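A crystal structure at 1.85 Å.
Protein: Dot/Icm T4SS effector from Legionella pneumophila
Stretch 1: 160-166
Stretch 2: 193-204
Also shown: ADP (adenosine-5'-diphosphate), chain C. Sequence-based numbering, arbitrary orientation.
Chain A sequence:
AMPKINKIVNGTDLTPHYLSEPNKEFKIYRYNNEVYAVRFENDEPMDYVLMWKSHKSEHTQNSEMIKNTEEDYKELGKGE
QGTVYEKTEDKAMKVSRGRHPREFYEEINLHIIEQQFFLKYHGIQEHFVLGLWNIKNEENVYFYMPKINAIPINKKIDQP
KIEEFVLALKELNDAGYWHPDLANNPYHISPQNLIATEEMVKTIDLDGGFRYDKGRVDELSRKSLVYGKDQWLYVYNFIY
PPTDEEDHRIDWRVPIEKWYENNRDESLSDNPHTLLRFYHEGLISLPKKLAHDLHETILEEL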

# COMPACT_ATOMS: atom_id res chain seq x y z
N PRO A 160 6.10 -17.06 5.50
CA PRO A 160 5.47 -16.14 6.47
C PRO A 160 5.59 -14.68 6.08
O PRO A 160 4.68 -13.90 6.37
CB PRO A 160 6.22 -16.44 7.77
CG PRO A 160 6.76 -17.84 7.59
CD PRO A 160 7.09 -17.96 6.13
N LYS A 161 6.69 -14.28 5.43
CA LYS A 161 6.82 -12.90 4.98
C LYS A 161 5.68 -12.52 4.04
O LYS A 161 5.06 -11.46 4.18
CB LYS A 161 8.16 -12.70 4.27
CG LYS A 161 9.36 -12.65 5.18
CD LYS A 161 10.61 -12.25 4.41
CE LYS A 161 11.87 -12.47 5.24
NZ LYS A 161 13.09 -12.12 4.48
N ILE A 162 5.40 -13.38 3.06
CA ILE A 162 4.35 -13.09 2.10
C ILE A 162 2.98 -13.19 2.76
O ILE A 162 2.10 -12.36 2.51
CB ILE A 162 4.47 -14.03 0.88
CG1 ILE A 162 5.89 -14.00 0.32
CG2 ILE A 162 3.46 -13.64 -0.18
CD1 ILE A 162 6.09 -14.83 -0.92
N GLU A 163 2.78 -14.20 3.61
CA GLU A 163 1.52 -14.32 4.34
C GLU A 163 1.24 -13.04 5.13
O GLU A 163 0.14 -12.48 5.06
CB GLU A 163 1.57 -15.53 5.27
CG GLU A 163 1.94 -16.84 4.59
CD GLU A 163 0.81 -17.86 4.59
OE1 GLU A 163 -0.16 -17.69 5.35
OE2 GLU A 163 0.88 -18.82 3.79
N GLU A 164 2.23 -12.55 5.88
CA GLU A 164 2.02 -11.37 6.70
C GLU A 164 1.73 -10.15 5.84
O GLU A 164 0.89 -9.31 6.20
CB GLU A 164 3.25 -11.13 7.58
CG GLU A 164 3.06 -10.03 8.61
CD GLU A 164 4.28 -9.81 9.48
OE1 GLU A 164 5.27 -10.55 9.31
OE2 GLU A 164 4.25 -8.90 10.34
N PHE A 165 2.39 -10.02 4.69
CA PHE A 165 2.09 -8.90 3.81
C PHE A 165 0.68 -8.99 3.26
O PHE A 165 -0.04 -7.99 3.20
CB PHE A 165 3.08 -8.85 2.65
CG PHE A 165 2.68 -7.87 1.58
CD1 PHE A 165 2.98 -6.53 1.69
CD2 PHE A 165 1.95 -8.31 0.47
CE1 PHE A 165 2.59 -5.63 0.71
CE2 PHE A 165 1.56 -7.42 -0.51
CZ PHE A 165 1.88 -6.08 -0.40
N VAL A 166 0.26 -10.19 2.85
CA VAL A 166 -1.07 -10.37 2.26
C VAL A 166 -2.15 -9.98 3.27
O VAL A 166 -3.12 -9.29 2.93
CB VAL A 166 -1.25 -11.81 1.76
CG1 VAL A 166 -2.72 -12.12 1.55
CG2 VAL A 166 -0.47 -12.01 0.47
N ASN A 193 6.62 -4.90 -7.80
CA ASN A 193 6.25 -3.96 -6.75
C ASN A 193 6.16 -4.62 -5.37
O ASN A 193 5.70 -3.98 -4.42
CB ASN A 193 4.92 -3.29 -7.10
CG ASN A 193 5.05 -2.34 -8.28
OD1 ASN A 193 6.14 -1.83 -8.57
ND2 ASN A 193 3.95 -2.09 -8.97
N LEU A 194 6.58 -5.87 -5.25
CA LEU A 194 6.78 -6.53 -3.97
C LEU A 194 8.28 -6.66 -3.73
O LEU A 194 9.01 -7.19 -4.58
CB LEU A 194 6.13 -7.91 -3.95
CG LEU A 194 4.62 -7.99 -4.06
CD1 LEU A 194 4.17 -9.45 -4.10
CD2 LEU A 194 3.95 -7.26 -2.91
N ILE A 195 8.74 -6.16 -2.58
CA ILE A 195 10.15 -6.20 -2.21
C ILE A 195 10.28 -6.92 -0.88
O ILE A 195 9.58 -6.58 0.09
CB ILE A 195 10.75 -4.78 -2.12
CG1 ILE A 195 10.39 -3.95 -3.35
CG2 ILE A 195 12.27 -4.87 -1.96
CD1 ILE A 195 10.93 -4.50 -4.65
N ALA A 196 11.16 -7.91 -0.83
CA ALA A 196 11.44 -8.65 0.40
C ALA A 196 12.66 -8.07 1.08
O ALA A 196 13.72 -7.93 0.45
CB ALA A 196 11.65 -10.13 0.10
N THR A 197 12.52 -7.72 2.36
CA THR A 197 13.62 -7.28 3.19
C THR A 197 13.93 -8.36 4.22
O THR A 197 13.41 -9.48 4.14
CB THR A 197 13.29 -5.95 3.86
OG1 THR A 197 12.19 -6.13 4.77
CG2 THR A 197 12.91 -4.90 2.82
N GLU A 198 14.79 -8.04 5.18
CA GLU A 198 15.19 -9.02 6.18
C GLU A 198 13.98 -9.55 6.94
O GLU A 198 13.79 -10.77 7.08
CB GLU A 198 16.20 -8.41 7.15
CG GLU A 198 17.49 -7.94 6.49
CD GLU A 198 18.33 -9.09 5.97
OE1 GLU A 198 18.00 -10.26 6.24
OE2 GLU A 198 19.35 -8.81 5.30
N GLU A 199 13.14 -8.65 7.44
CA GLU A 199 12.07 -9.02 8.36
C GLU A 199 10.74 -9.30 7.66
O GLU A 199 9.91 -10.04 8.21
CB GLU A 199 11.85 -7.90 9.38
CG GLU A 199 13.09 -7.51 10.17
CD GLU A 199 13.38 -8.47 11.29
OE1 GLU A 199 13.70 -8.01 12.41
OE2 GLU A 199 13.30 -9.70 11.07
N MSE A 200 10.53 -8.76 6.47
CA MSE A 200 9.21 -8.77 5.88
C MSE A 200 9.21 -8.54 4.38
O MSE A 200 10.26 -8.42 3.75
CB MSE A 200 8.36 -7.68 6.55
CG MSE A 200 8.87 -6.27 6.25
SE MSE A 200 7.97 -4.87 7.29
CE MSE A 200 8.66 -5.32 9.05
N VAL A 201 8.01 -8.48 3.80
CA VAL A 201 7.80 -8.06 2.43
C VAL A 201 7.08 -6.72 2.45
O VAL A 201 6.09 -6.56 3.18
CB VAL A 201 6.99 -9.11 1.64
CG1 VAL A 201 6.41 -8.50 0.38
CG2 VAL A 201 7.87 -10.29 1.31
N LYS A 202 7.59 -5.76 1.68
CA LYS A 202 6.98 -4.45 1.51
C LYS A 202 6.55 -4.28 0.06
O LYS A 202 6.93 -5.04 -0.83
CB LYS A 202 7.96 -3.34 1.90
CG LYS A 202 8.59 -3.51 3.28
CD LYS A 202 9.67 -2.45 3.51
CE LYS A 202 10.33 -2.60 4.88
NZ LYS A 202 9.42 -2.19 5.98
N THR A 203 5.74 -3.25 -0.18
CA THR A 203 5.28 -2.93 -1.52
C THR A 203 5.59 -1.47 -1.82
O THR A 203 5.43 -0.59 -0.96
CB THR A 203 3.78 -3.20 -1.70
OG1 THR A 203 3.44 -3.01 -3.09
CG2 THR A 203 2.94 -2.26 -0.85
N ILE A 204 6.01 -1.20 -3.06
CA ILE A 204 6.42 0.13 -3.49
C ILE A 204 5.52 0.59 -4.63
O ILE A 204 4.48 -0.01 -4.90
CB ILE A 204 7.90 0.12 -3.91
CG1 ILE A 204 8.14 -0.92 -5.00
CG2 ILE A 204 8.78 -0.15 -2.71
CD1 ILE A 204 9.54 -0.88 -5.61
PB ADP C . 7.37 0.73 -11.39
O1B ADP C . 6.55 -0.53 -11.13
O2B ADP C . 8.68 0.46 -12.07
O3B ADP C . 6.57 1.88 -11.98
PA ADP C . 8.84 2.39 -9.63
O1A ADP C . 8.38 3.10 -8.38
O2A ADP C . 9.06 3.18 -10.89
O3A ADP C . 7.76 1.23 -9.91
O5' ADP C . 10.21 1.65 -9.25
C5' ADP C . 11.11 1.19 -10.25
C4' ADP C . 12.28 0.50 -9.58
O4' ADP C . 13.00 1.40 -8.72
C3' ADP C . 11.87 -0.71 -8.71
O3' ADP C . 11.81 -1.91 -9.42
C2' ADP C . 12.96 -0.72 -7.62
O2' ADP C . 14.03 -1.57 -8.01
C1' ADP C . 13.44 0.74 -7.53
N9 ADP C . 12.82 1.33 -6.32
C8 ADP C . 11.63 1.97 -6.30
N7 ADP C . 11.33 2.39 -5.04
C5 ADP C . 12.35 2.01 -4.25
C6 ADP C . 12.68 2.14 -2.82
N6 ADP C . 11.83 2.77 -1.99
N1 ADP C . 13.85 1.61 -2.38
C2 ADP C . 14.71 0.98 -3.21
N3 ADP C . 14.46 0.83 -4.53
C4 ADP C . 13.33 1.32 -5.10
O HOH W 1 5.94 -9.50 5.60

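A helix packed against a β-hairpin can combine an apolar patch with polar anchoring where the hairpin turns, and this Legionella effector offers a compact example. Residues 160-166 lie within a longer helix, held by i to i+4 bonds such as Phe 165 N to Lys 161 O (3.1 Å). The second stretch pairs strands 194-196 and 201-203 through reciprocal bonds, Ile 195 N to Lys 202 O (2.8 Å) and Lys 202 N to Ile 195 O (2.7 Å); the turn is closed by Thr 197 N to Met 200 O (2.7 Å). The axes of the helix and strand 201-203 approach to 8.0 Å, with 43° between their N-to-C directions, and 446 Å² is buried in all.

Strand alternation decides which side chains meet the helix. Val 201 and Thr 203 direct their CA-to-CB bonds toward it, while that of Lys 202 points away. On the helix, Lys 161 and Phe 165, one turn apart, both point toward the hairpin. The buried Phe 165 ring packs against side chains from both strands: CE2 lies 3.4 Å from Leu 194 CD2, CG 4.0 Å from Val 201 CG1, and CE1 3.6 Å from Thr 203 CB. Thr 203 can sit in this buried setting because its OG1 donates to Asn 193 O (2.8 Å), leaving carbon to meet the ring.

Lys 161 serves both chemistries. Its CB packs 3.8 Å from Val 201 CG2, and its nearly extended chain carries NZ to the turn, where it donates to Thr 197 O (2.7 Å) and Glu 198 O (3.0 Å). A long aliphatic stem with a charged tip suits a residue that packs over Val 201 yet remains partly exposed. Nearby, one water joins the backbones, donating to Lys 161 O (2.6 Å) and accepting from Val 201 N (2.9 Å).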